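Local coordinates for protein type C neurotoxin (Clostridium botulinum, PDB 3PME) that probably binds gangliosides and phosphatidylethanolamine at membranes, as the receptor-binding domain of a C/D mosaic botulinum neurotoxin, at residues I112-D115 / K119-S122; I91-I94 / G99-L102; Y152-L155 / E160-Q163; N41-S46 / I179-D184. All coordinates share one frame; numbering follows the deposited sequence.

Contact 1: I112-D115 / K119-S122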
loop_
_atom_site.group_PDB
_atom_site.type_symbol
_atom_site.label_atom_id
_atom_site.label_comp_id
_atom_site.label_asym_id
_atom_site.label_seq_id
_atom_site.Cartn_x
_atom_site.Cartn_y
_atom_site.Cartn_z
ATOM N N ILE A 112 -19.744 13.020 0.509
ATOM C CA ILE A 112 -21.056 13.621 0.680
ATOM C C ILE A 112 -21.137 14.924 -0.093
ATOM O O ILE A 112 -20.216 15.737 -0.037
ATOM C CB ILE A 112 -21.307 13.909 2.175
ATOM C CG1 ILE A 112 -21.425 12.595 2.956
ATOM C CG2 ILE A 112 -22.559 14.790 2.360
ATOM C CD1 ILE A 112 -22.817 12.043 2.990
ATOM N N LEU A 113 -22.241 15.108 -0.811
ATOM C CA LEU A 113 -22.532 16.349 -1.523
ATOM C C LEU A 113 -23.873 16.843 -1.020
ATOM O O LEU A 113 -24.858 16.099 -1.040
ATOM C CB LEU A 113 -22.604 16.124 -3.037
ATOM C CG LEU A 113 -22.768 17.397 -3.881
ATOM C CD1 LEU A 113 -21.517 18.269 -3.784
ATOM C CD2 LEU A 113 -23.055 17.062 -5.356
ATOM N N GLN A 114 -23.919 18.092 -0.564
ATOM C CA GLN A 114 -25.099 18.586 0.142
ATOM C C GLN A 114 -25.595 19.904 -0.431
ATOM O O GLN A 114 -24.817 20.847 -0.609
ATOM C CB GLN A 114 -24.773 18.731 1.622
ATOM C CG GLN A 114 -25.923 19.190 2.483
ATOM C CD GLN A 114 -25.636 18.914 3.937
ATOM O OE1 GLN A 114 -25.503 17.755 4.338
ATOM N NE2 GLN A 114 -25.517 19.966 4.730
ATOM N N ASP A 115 -26.897 19.965 -0.717
ATOM C CA ASP A 115 -27.490 21.159 -1.314
ATOM C C ASP A 115 -27.934 22.200 -0.287
ATOM O O ASP A 115 -27.776 22.020 0.928
ATOM C CB ASP A 115 -28.617 20.797 -2.303
ATOM C CG ASP A 115 -29.920 20.328 -1.626
ATOM O OD1 ASP A 115 -30.150 20.558 -0.424
ATOM O OD2 ASP A 115 -30.763 19.753 -2.355
ATOM N N LYS A 119 -30.311 18.726 1.981
ATOM C CA LYS A 119 -30.483 17.398 1.402
ATOM C C LYS A 119 -29.126 16.943 0.873
ATOM O O LYS A 119 -28.375 17.738 0.308
ATOM C CB LYS A 119 -31.524 17.444 0.282
ATOM C CG LYS A 119 -31.726 16.136 -0.468
ATOM C CD LYS A 119 -32.724 16.299 -1.618
ATOM C CE LYS A 119 -32.819 15.026 -2.453
ATOM N NZ LYS A 119 -33.634 15.218 -3.688
ATOM N N TYR A 120 -28.783 15.677 1.064
ATOM C CA TYR A 120 -27.480 15.221 0.598
ATOM C C TYR A 120 -27.534 13.871 -0.108
ATOM O O TYR A 120 -28.503 13.112 0.024
ATOM C CB TYR A 120 -26.465 15.172 1.742
ATOM C CG TYR A 120 -26.738 14.086 2.748
ATOM C CD1 TYR A 120 -27.610 14.297 3.805
ATOM C CD2 TYR A 120 -26.125 12.848 2.635
ATOM C CE1 TYR A 120 -27.864 13.305 4.726
ATOM C CE2 TYR A 120 -26.364 11.850 3.559
ATOM C CZ TYR A 120 -27.236 12.085 4.597
ATOM O OH TYR A 120 -27.490 11.093 5.514
ATOM N N LYS A 121 -26.499 13.609 -0.892
ATOM C CA LYS A 121 -26.285 12.301 -1.512
ATOM C C LYS A 121 -24.897 11.846 -1.109
ATOM O O LYS A 121 -24.027 12.671 -0.835
ATOM C CB LYS A 121 -26.368 12.390 -3.038
ATOM C CG LYS A 121 -27.710 12.866 -3.570
ATOM C CD LYS A 121 -28.829 11.930 -3.145
ATOM C CE LYS A 121 -30.131 12.258 -3.868
ATOM N NZ LYS A 121 -30.165 11.641 -5.227
ATOM N N SER A 122 -24.681 10.540 -1.063
ATOM C CA SER A 122 -23.375 10.036 -0.653
ATOM C C SER A 122 -22.896 8.863 -1.498
ATOM O O SER A 122 -23.693 8.109 -2.071
ATOM C CB SER A 122 -23.401 9.637 0.822
ATOM O OG SER A 122 -24.293 8.567 1.038
#

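Contact 2: I91-I94 / G99-L102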
loop_
_atom_site.group_PDB
_atom_site.type_symbol
_atom_site.label_atom_id
_atom_site.label_comp_id
_atom_site.label_asym_id
_atom_site.label_seq_id
_atom_site.Cartn_x
_atom_site.Cartn_y
_atom_site.Cartn_z
ATOM N N ILE A 91 -12.247 15.638 5.551
ATOM C CA ILE A 91 -12.014 16.769 4.662
ATOM C C ILE A 91 -13.340 17.494 4.597
ATOM O O ILE A 91 -14.349 16.894 4.237
ATOM C CB ILE A 91 -11.614 16.332 3.238
ATOM C CG1 ILE A 91 -10.448 15.337 3.272
ATOM C CG2 ILE A 91 -11.243 17.550 2.392
ATOM C CD1 ILE A 91 -10.102 14.773 1.897
ATOM N N ASN A 92 -13.354 18.769 4.970
ATOM C CA ASN A 92 -14.618 19.490 5.102
ATOM C C ASN A 92 -14.676 20.707 4.208
ATOM O O ASN A 92 -13.826 21.593 4.302
ATOM C CB ASN A 92 -14.816 19.926 6.552
ATOM C CG ASN A 92 -16.233 20.353 6.845
ATOM O OD1 ASN A 92 -17.077 20.419 5.949
ATOM N ND2 ASN A 92 -16.511 20.634 8.113
ATOM N N SER A 93 -15.676 20.746 3.335
ATOM C CA SER A 93 -15.922 21.922 2.512
ATOM C C SER A 93 -17.419 22.199 2.493
ATOM O O SER A 93 -17.999 22.476 1.440
ATOM C CB SER A 93 -15.358 21.744 1.099
ATOM O OG SER A 93 -15.188 22.997 0.446
ATOM N N ILE A 94 -18.028 22.086 3.673
ATOM C CA ILE A 94 -19.417 22.477 3.896
ATOM C C ILE A 94 -19.456 23.781 4.677
ATOM O O ILE A 94 -18.884 23.877 5.762
ATOM C CB ILE A 94 -20.172 21.440 4.735
ATOM C CG1 ILE A 94 -20.184 20.087 4.038
ATOM C CG2 ILE A 94 -21.612 21.915 5.013
ATOM C CD1 ILE A 94 -20.950 20.079 2.784
ATOM N N GLY A 99 -22.222 22.099 0.366
ATOM C CA GLY A 99 -20.870 21.885 -0.120
ATOM C C GLY A 99 -20.589 20.398 -0.187
ATOM O O GLY A 99 -21.473 19.596 -0.471
ATOM N N TRP A 100 -19.350 20.015 0.082
ATOM C CA TRP A 100 -18.989 18.595 0.071
ATOM C C TRP A 100 -18.103 18.268 1.255
ATOM O O TRP A 100 -17.486 19.163 1.841
ATOM C CB TRP A 100 -18.276 18.221 -1.229
ATOM C CG TRP A 100 -17.023 19.026 -1.508
ATOM C CD1 TRP A 100 -16.942 20.225 -2.162
ATOM C CD2 TRP A 100 -15.683 18.687 -1.129
ATOM N NE1 TRP A 100 -15.632 20.645 -2.219
ATOM C CE2 TRP A 100 -14.840 19.711 -1.600
ATOM C CE3 TRP A 100 -15.114 17.601 -0.450
ATOM C CZ2 TRP A 100 -13.451 19.693 -1.403
ATOM C CZ3 TRP A 100 -13.738 17.583 -0.262
ATOM C CH2 TRP A 100 -12.927 18.624 -0.735
ATOM N N LYS A 101 -18.051 16.985 1.619
ATOM C CA LYS A 101 -17.102 16.538 2.638
ATOM C C LYS A 101 -16.763 15.066 2.444
ATOM O O LYS A 101 -17.471 14.327 1.766
ATOM C CB LYS A 101 -17.648 16.786 4.054
ATOM C CG LYS A 101 -18.919 16.018 4.391
ATOM C CD LYS A 101 -19.315 16.223 5.855
ATOM C CE LYS A 101 -20.681 15.615 6.129
ATOM N NZ LYS A 101 -21.146 15.887 7.516
ATOM N N LEU A 102 -15.637 14.664 3.021
ATOM C CA LEU A 102 -15.242 13.264 3.080
ATOM C C LEU A 102 -15.214 12.843 4.535
ATOM O O LEU A 102 -14.615 13.525 5.376
ATOM C CB LEU A 102 -13.853 13.066 2.487
ATOM C CG LEU A 102 -13.336 11.619 2.484
ATOM C CD1 LEU A 102 -14.059 10.796 1.426
ATOM C CD2 LEU A 102 -11.831 11.603 2.246
HETATM O O HOH W 1 -14.921 23.492 -2.813
#

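Contact 3: Y152-L155 / E160-Q163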
loop_
_atom_site.group_PDB
_atom_site.type_symbol
_atom_site.label_atom_id
_atom_site.label_comp_id
_atom_site.label_asym_id
_atom_site.label_seq_id
_atom_site.Cartn_x
_atom_site.Cartn_y
_atom_site.Cartn_z
ATOM N N TYR A 152 -24.419 12.331 -12.297
ATOM C CA TYR A 152 -23.958 11.473 -11.209
ATOM C C TYR A 152 -22.642 11.889 -10.596
ATOM O O TYR A 152 -21.803 12.545 -11.218
ATOM C CB TYR A 152 -23.832 10.025 -11.703
ATOM C CG TYR A 152 -25.096 9.608 -12.373
ATOM C CD1 TYR A 152 -25.322 9.942 -13.688
ATOM C CD2 TYR A 152 -26.097 8.965 -11.670
ATOM C CE1 TYR A 152 -26.495 9.624 -14.293
ATOM C CE2 TYR A 152 -27.290 8.637 -12.282
ATOM C CZ TYR A 152 -27.466 8.975 -13.599
ATOM O OH TYR A 152 -28.632 8.682 -14.264
ATOM N N MET A 153 -22.467 11.486 -9.349
ATOM C CA MET A 153 -21.122 11.439 -8.805
ATOM C C MET A 153 -20.728 9.971 -8.707
ATOM O O MET A 153 -21.564 9.105 -8.458
ATOM C CB MET A 153 -21.039 12.169 -7.477
ATOM C CG MET A 153 -21.973 11.678 -6.421
ATOM S SD MET A 153 -21.792 12.732 -4.977
ATOM C CE MET A 153 -22.869 11.869 -3.847
ATOM N N LYS A 154 -19.453 9.690 -8.943
ATOM C CA LYS A 154 -18.990 8.324 -9.061
ATOM C C LYS A 154 -17.724 8.157 -8.245
ATOM O O LYS A 154 -16.892 9.056 -8.201
ATOM C CB LYS A 154 -18.709 7.979 -10.519
ATOM C CG LYS A 154 -19.992 7.860 -11.363
ATOM C CD LYS A 154 -19.730 8.081 -12.862
ATOM C CE LYS A 154 -19.093 6.876 -13.539
ATOM N NZ LYS A 154 -18.758 7.170 -14.974
ATOM N N LEU A 155 -17.615 7.001 -7.607
ATOM C CA LEU A 155 -16.474 6.685 -6.758
ATOM C C LEU A 155 -15.637 5.579 -7.372
ATOM O O LEU A 155 -16.136 4.475 -7.635
ATOM C CB LEU A 155 -16.974 6.242 -5.385
ATOM C CG LEU A 155 -15.887 5.749 -4.432
ATOM C CD1 LEU A 155 -14.843 6.825 -4.241
ATOM C CD2 LEU A 155 -16.533 5.392 -3.113
ATOM N N GLU A 160 -10.869 1.782 -10.494
ATOM C CA GLU A 160 -12.027 0.965 -10.864
ATOM C C GLU A 160 -13.300 1.528 -10.258
ATOM O O GLU A 160 -13.372 1.783 -9.056
ATOM C CB GLU A 160 -11.824 -0.483 -10.404
ATOM C CG GLU A 160 -10.617 -1.166 -11.041
ATOM C CD GLU A 160 -10.538 -2.637 -10.694
ATOM O OE1 GLU A 160 -10.786 -2.979 -9.520
ATOM O OE2 GLU A 160 -10.255 -3.450 -11.602
ATOM N N LEU A 161 -14.320 1.724 -11.091
ATOM C CA LEU A 161 -15.596 2.231 -10.601
ATOM C C LEU A 161 -16.248 1.275 -9.601
ATOM O O LEU A 161 -16.359 0.080 -9.867
ATOM C CB LEU A 161 -16.528 2.471 -11.781
ATOM C CG LEU A 161 -17.899 2.997 -11.385
ATOM C CD1 LEU A 161 -17.800 4.383 -10.742
ATOM C CD2 LEU A 161 -18.783 3.041 -12.634
ATOM N N LYS A 162 -16.660 1.800 -8.449
ATOM C CA LYS A 162 -17.296 0.973 -7.421
ATOM C C LYS A 162 -18.747 1.351 -7.158
ATOM O O LYS A 162 -19.591 0.480 -6.940
ATOM C CB LYS A 162 -16.513 1.052 -6.101
ATOM C CG LYS A 162 -15.060 0.660 -6.235
ATOM C CD LYS A 162 -14.880 -0.822 -6.524
ATOM C CE LYS A 162 -13.404 -1.207 -6.458
ATOM N NZ LYS A 162 -13.181 -2.607 -6.934
ATOM N N GLN A 163 -19.027 2.650 -7.147
ATOM C CA GLN A 163 -20.351 3.141 -6.771
ATOM C C GLN A 163 -20.711 4.372 -7.579
ATOM O O GLN A 163 -19.841 5.132 -8.001
ATOM C CB GLN A 163 -20.381 3.509 -5.280
ATOM C CG GLN A 163 -20.071 2.350 -4.332
ATOM C CD GLN A 163 -21.266 1.451 -4.105
ATOM O OE1 GLN A 163 -21.269 0.283 -4.506
ATOM N NE2 GLN A 163 -22.287 1.984 -3.453
#

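Contact 4: N41-S46 / I179-D184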
loop_
_atom_site.group_PDB
_atom_site.type_symbol
_atom_site.label_atom_id
_atom_site.label_comp_id
_atom_site.label_asym_id
_atom_site.label_seq_id
_atom_site.Cartn_x
_atom_site.Cartn_y
_atom_site.Cartn_z
ATOM N N ASN A 41 4.453 13.726 -1.221
ATOM C CA ASN A 41 3.312 14.627 -1.139
ATOM C C ASN A 41 2.293 14.181 -0.094
ATOM O O ASN A 41 1.093 14.447 -0.236
ATOM C CB ASN A 41 2.655 14.764 -2.510
ATOM C CG ASN A 41 3.618 15.313 -3.554
ATOM O OD1 ASN A 41 4.403 16.224 -3.266
ATOM N ND2 ASN A 41 3.567 14.764 -4.764
ATOM N N ASP A 42 2.762 13.505 0.957
ATOM C CA ASP A 42 1.840 13.028 1.990
ATOM C C ASP A 42 1.722 13.955 3.191
ATOM O O ASP A 42 2.532 14.863 3.382
ATOM C CB ASP A 42 2.090 11.556 2.396
ATOM C CG ASP A 42 3.218 11.376 3.387
ATOM O OD1 ASP A 42 3.603 12.323 4.108
ATOM O OD2 ASP A 42 3.711 10.233 3.459
ATOM N N PHE A 43 0.657 13.757 3.956
ATOM C CA PHE A 43 0.494 14.412 5.232
ATOM C C PHE A 43 -0.292 13.506 6.164
ATOM O O PHE A 43 -1.072 12.658 5.717
ATOM C CB PHE A 43 -0.110 15.823 5.110
ATOM C CG PHE A 43 -1.404 15.893 4.342
ATOM C CD1 PHE A 43 -1.404 16.116 2.970
ATOM C CD2 PHE A 43 -2.617 15.782 4.998
ATOM C CE1 PHE A 43 -2.595 16.210 2.262
ATOM C CE2 PHE A 43 -3.820 15.879 4.296
ATOM C CZ PHE A 43 -3.802 16.093 2.930
ATOM N N LYS A 44 -0.049 13.657 7.456
ATOM C CA LYS A 44 -0.612 12.778 8.457
ATOM C C LYS A 44 -1.556 13.559 9.352
ATOM O O LYS A 44 -1.219 14.647 9.830
ATOM C CB LYS A 44 0.527 12.183 9.291
ATOM C CG LYS A 44 0.115 11.127 10.292
ATOM C CD LYS A 44 1.328 10.655 11.098
ATOM C CE LYS A 44 0.957 9.550 12.068
ATOM N NZ LYS A 44 2.139 9.124 12.871
ATOM N N LEU A 45 -2.744 13.008 9.568
ATOM C CA LEU A 45 -3.674 13.555 10.541
ATOM C C LEU A 45 -3.733 12.588 11.716
ATOM O O LEU A 45 -4.230 11.467 11.582
ATOM C CB LEU A 45 -5.054 13.748 9.915
ATOM C CG LEU A 45 -5.063 14.539 8.606
ATOM C CD1 LEU A 45 -6.472 14.615 8.028
ATOM C CD2 LEU A 45 -4.495 15.937 8.818
ATOM N N SER A 46 -3.202 13.009 12.861
ATOM C CA SER A 46 -3.067 12.103 14.003
ATOM C C SER A 46 -3.551 12.702 15.315
ATOM O O SER A 46 -3.563 12.023 16.342
ATOM C CB SER A 46 -1.617 11.631 14.148
ATOM O OG SER A 46 -0.726 12.719 14.345
ATOM N N ILE A 179 -11.252 24.573 2.126
ATOM C CA ILE A 179 -11.242 23.132 2.368
ATOM C C ILE A 179 -10.432 22.914 3.618
ATOM O O ILE A 179 -9.283 23.361 3.697
ATOM C CB ILE A 179 -10.577 22.368 1.213
ATOM C CG1 ILE A 179 -11.273 22.684 -0.106
ATOM C CG2 ILE A 179 -10.634 20.866 1.455
ATOM C CD1 ILE A 179 -10.512 22.178 -1.316
ATOM N N VAL A 180 -11.017 22.234 4.600
ATOM C CA VAL A 180 -10.298 21.954 5.842
ATOM C C VAL A 180 -10.022 20.463 5.993
ATOM O O VAL A 180 -10.961 19.660 6.081
ATOM C CB VAL A 180 -11.095 22.437 7.067
ATOM C CG1 VAL A 180 -10.358 22.088 8.361
ATOM C CG2 VAL A 180 -11.370 23.939 6.967
ATOM N N PHE A 181 -8.735 20.106 6.035
ATOM C CA PHE A 181 -8.310 18.734 6.284
ATOM C C PHE A 181 -8.063 18.570 7.776
ATOM O O PHE A 181 -7.331 19.366 8.376
ATOM C CB PHE A 181 -7.009 18.425 5.546
ATOM C CG PHE A 181 -7.141 18.432 4.053
ATOM C CD1 PHE A 181 -7.126 19.624 3.355
ATOM C CD2 PHE A 181 -7.256 17.240 3.346
ATOM C CE1 PHE A 181 -7.244 19.635 1.964
ATOM C CE2 PHE A 181 -7.361 17.246 1.966
ATOM C CZ PHE A 181 -7.356 18.441 1.274
ATOM N N GLY A 182 -8.659 17.548 8.380
ATOM C CA GLY A 182 -8.413 17.291 9.788
ATOM C C GLY A 182 -9.562 16.659 10.537
ATOM O O GLY A 182 -10.722 16.778 10.135
ATOM N N ILE A 183 -9.238 15.987 11.639
ATOM C CA ILE A 183 -10.239 15.334 12.474
ATOM C C ILE A 183 -10.514 16.150 13.731
ATOM O O ILE A 183 -9.599 16.444 14.501
ATOM C CB ILE A 183 -9.779 13.924 12.880
ATOM C CG1 ILE A 183 -9.467 13.098 11.633
ATOM C CG2 ILE A 183 -10.824 13.241 13.751
ATOM C CD1 ILE A 183 -8.825 11.756 11.933
ATOM N N ASP A 184 -11.777 16.514 13.933
ATOM C CA ASP A 184 -12.180 17.323 15.083
ATOM C C ASP A 184 -12.593 16.481 16.285
ATOM O O ASP A 184 -12.461 16.917 17.431
ATOM C CB ASP A 184 -13.317 18.274 14.703
ATOM C CG ASP A 184 -12.836 19.694 14.478
ATOM O OD1 ASP A 184 -11.749 20.045 14.985
ATOM O OD2 ASP A 184 -13.553 20.462 13.803
#

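Contact 1: I112-D115 / K119-S122
The end of the beta hairpin formed by strands 108-114 and 120-126 is closed here, where L113 pairs with K121 and D115 meets K119. L113 N donates to K121 O at 3.0 Å and K121 N returns a bond of 3.0 Å to L113 O. Where the strands run out, D115 N reaches K119 O at 2.9 Å, and the carboxylate of the same residue bends back across the turn. With its CG set between the backbone N and the carbonyl carbon (chi1 74°), D115 brings OD1 within 3.0 Å of K119 N, which meets it from about 45° above the carboxylate plane. OD1 also accepts from N117 N, and OD2 from D171 N. A short acid suits this spot because its two oxygens can collect several backbone N-H groups at once. On the face carrying I112, Q114, Y120 and S122, I112 CD1 wedges between S122 CB, a tight 3.3 Å away, and Y120 CD2 at 3.4 Å. Q114 rests its OE1 3.8 Å from Y120 CB, while NE2 bonds to N97 O. The multiple N-H donors around D115 would be expected to stabilise its negative charge and fix the shape of the turn.

Contact 2: I91-I94 / G99-L102
S93 and I91 pack on W100, and I91 also on L102, making the tight, buried side of the hairpin of strands 92-95 and 100-105. The backbones form hydrogen-bonded antiparallel pairs, I91 with L102 (L102 N to I91 O, 2.8 Å) and S93 with W100, where W100 N meets S93 O from well above the carbonyl plane. S93 CB sits over one face of the W100 indole, 3.6 Å from the centroid of its five-membered ring, in a CH-pi contact that so small a residue makes easily. I91 divides its branches: CG2 stands anti to the backbone N and reaches W100 CZ3 at 3.6 Å, whereas CD1 meets L102 CD2, also at 3.6 Å. I179 of strand 178-181 packs against I91, S93 and W100. At G99 the phi of 141° is readily taken by glycine, and the lack of a side chain lets G99 CA approach S93 O to 3.3 Å. On the tryptophan's side too, a water accepts from W100 NE1 at 3.0 Å and donates weakly to S93 OG, which also bonds to T178 O. The other face is looser and partly exposed. There N92 and K101 run alongside each other in the same direction, N92 OD1 staying 4.1 Å from K101 CB. N92 OD1 is turned instead to I94 N at 3.0 Å, an Asx turn in which the donor lies above the amide carbonyl plane. The indole carbons are buried against S93 CB, I91 and I179 while the N-H keeps a water as partner, so the donor is satisfied at little cost to burial.

Contact 3: Y152-L155 / E160-Q163
K154 lies across L161 at about a right angle, its aliphatic chain doing the work of a hydrophobic side chain. From K154 CB, the nearest neighbour is L161 CD1 at 3.7 Å, with Q163 O a little farther off; K154 CG stays beside the same methyl at 4.2 Å. The chain then bends at chi3 (77°), which swings CE back to the leucine, 4.0 Å from L161 CD2. NZ at the tip makes a weak hydrogen bond to Y156 OH, and a sulfate ion, probably from the crystallisation liquor, lies about 4 Å from this side chain. A long residue with a charged end suits a position where the stem packs and the tip faces polar surroundings. The backbone beneath belongs to the hairpin of strands 152-157 and 160-166, which carries a classic beta bulge, two residues, K162 and Q163, standing opposite the single L155. L155 O takes a bond from K162 N at 2.8 Å and only a weak one from Q163 N at 3.5 Å, while L155 N donates almost straight to Q163 O at 2.9 Å. The side chain of L155 packs against V143, I145, L123 and F125, as befits a buried leucine. Within strand 160-166, K162 NZ forms a salt bridge with E160 OE1, 3.5 Å away.

Contact 4: N41-S46 / I179-D184
The backbones of L45 and G182 come no nearer than 6.1 Å between their CA atoms, and the two segments, which lie in different sheets, exchange no hydrogen bonds, so the link is van der Waals contact, ring on ring and methyl on backbone. F43 and F181 form the main link, an offset edge-to-face pair in which the edge of the F43 ring is directed at the face of F181. The planes stand 86° apart and the centroids are separated by 5.3 Å. It is the far end of F43 that touches: CZ lies 3.7 Å from F181 CD2, and CE2 stands 3.8 Å from that same carbon. F43 CG sits between its backbone N and carbonyl carbon (chi1 54°), and from there the CZ end reaches F181. Phenylalanine suits both places, since an offset edge-to-face pair sets ring hydrogens against a pi cloud and fills the interior between sheets with apolar carbon. F181 is itself in edge-to-face contact with F198, while I52 touches both F43 and F181. Beside this pair L45 extends CD1 to G182, 3.7 Å from G182 N and equally far from G182 CA. Glycine fits here because its phi is 150°, where a CB would be jammed against the preceding carbonyl O. Apolar filling of this kind between strands of separate sheets is typical of the concanavalin-like jelly roll, the fold of the N-terminal half of this receptor-binding domain.

How the contacts relate
Contacts 2 and 4 are buried, contacts 1 and 3 partly exposed, and the chemistry follows. Contact 4 joins separate sheets through apolar side chains, whereas the other three are local hairpins held by backbone hydrogen bonds, with polar or charged side chains on their more exposed faces and ends. Contacts 1 and 2 share one sheet: strands 100-105 and 108-114 are neighbours, linked by I112 N to K101 O and Q114 N to G99 O. Contact 2 also touches contact 4, N92 N meeting V180 O and I91 packing on I179 and F181. Contact 3 reaches contact 1 through M153, which lies on L113 and K121. All three hairpins nest within the long loop closed by contact 4.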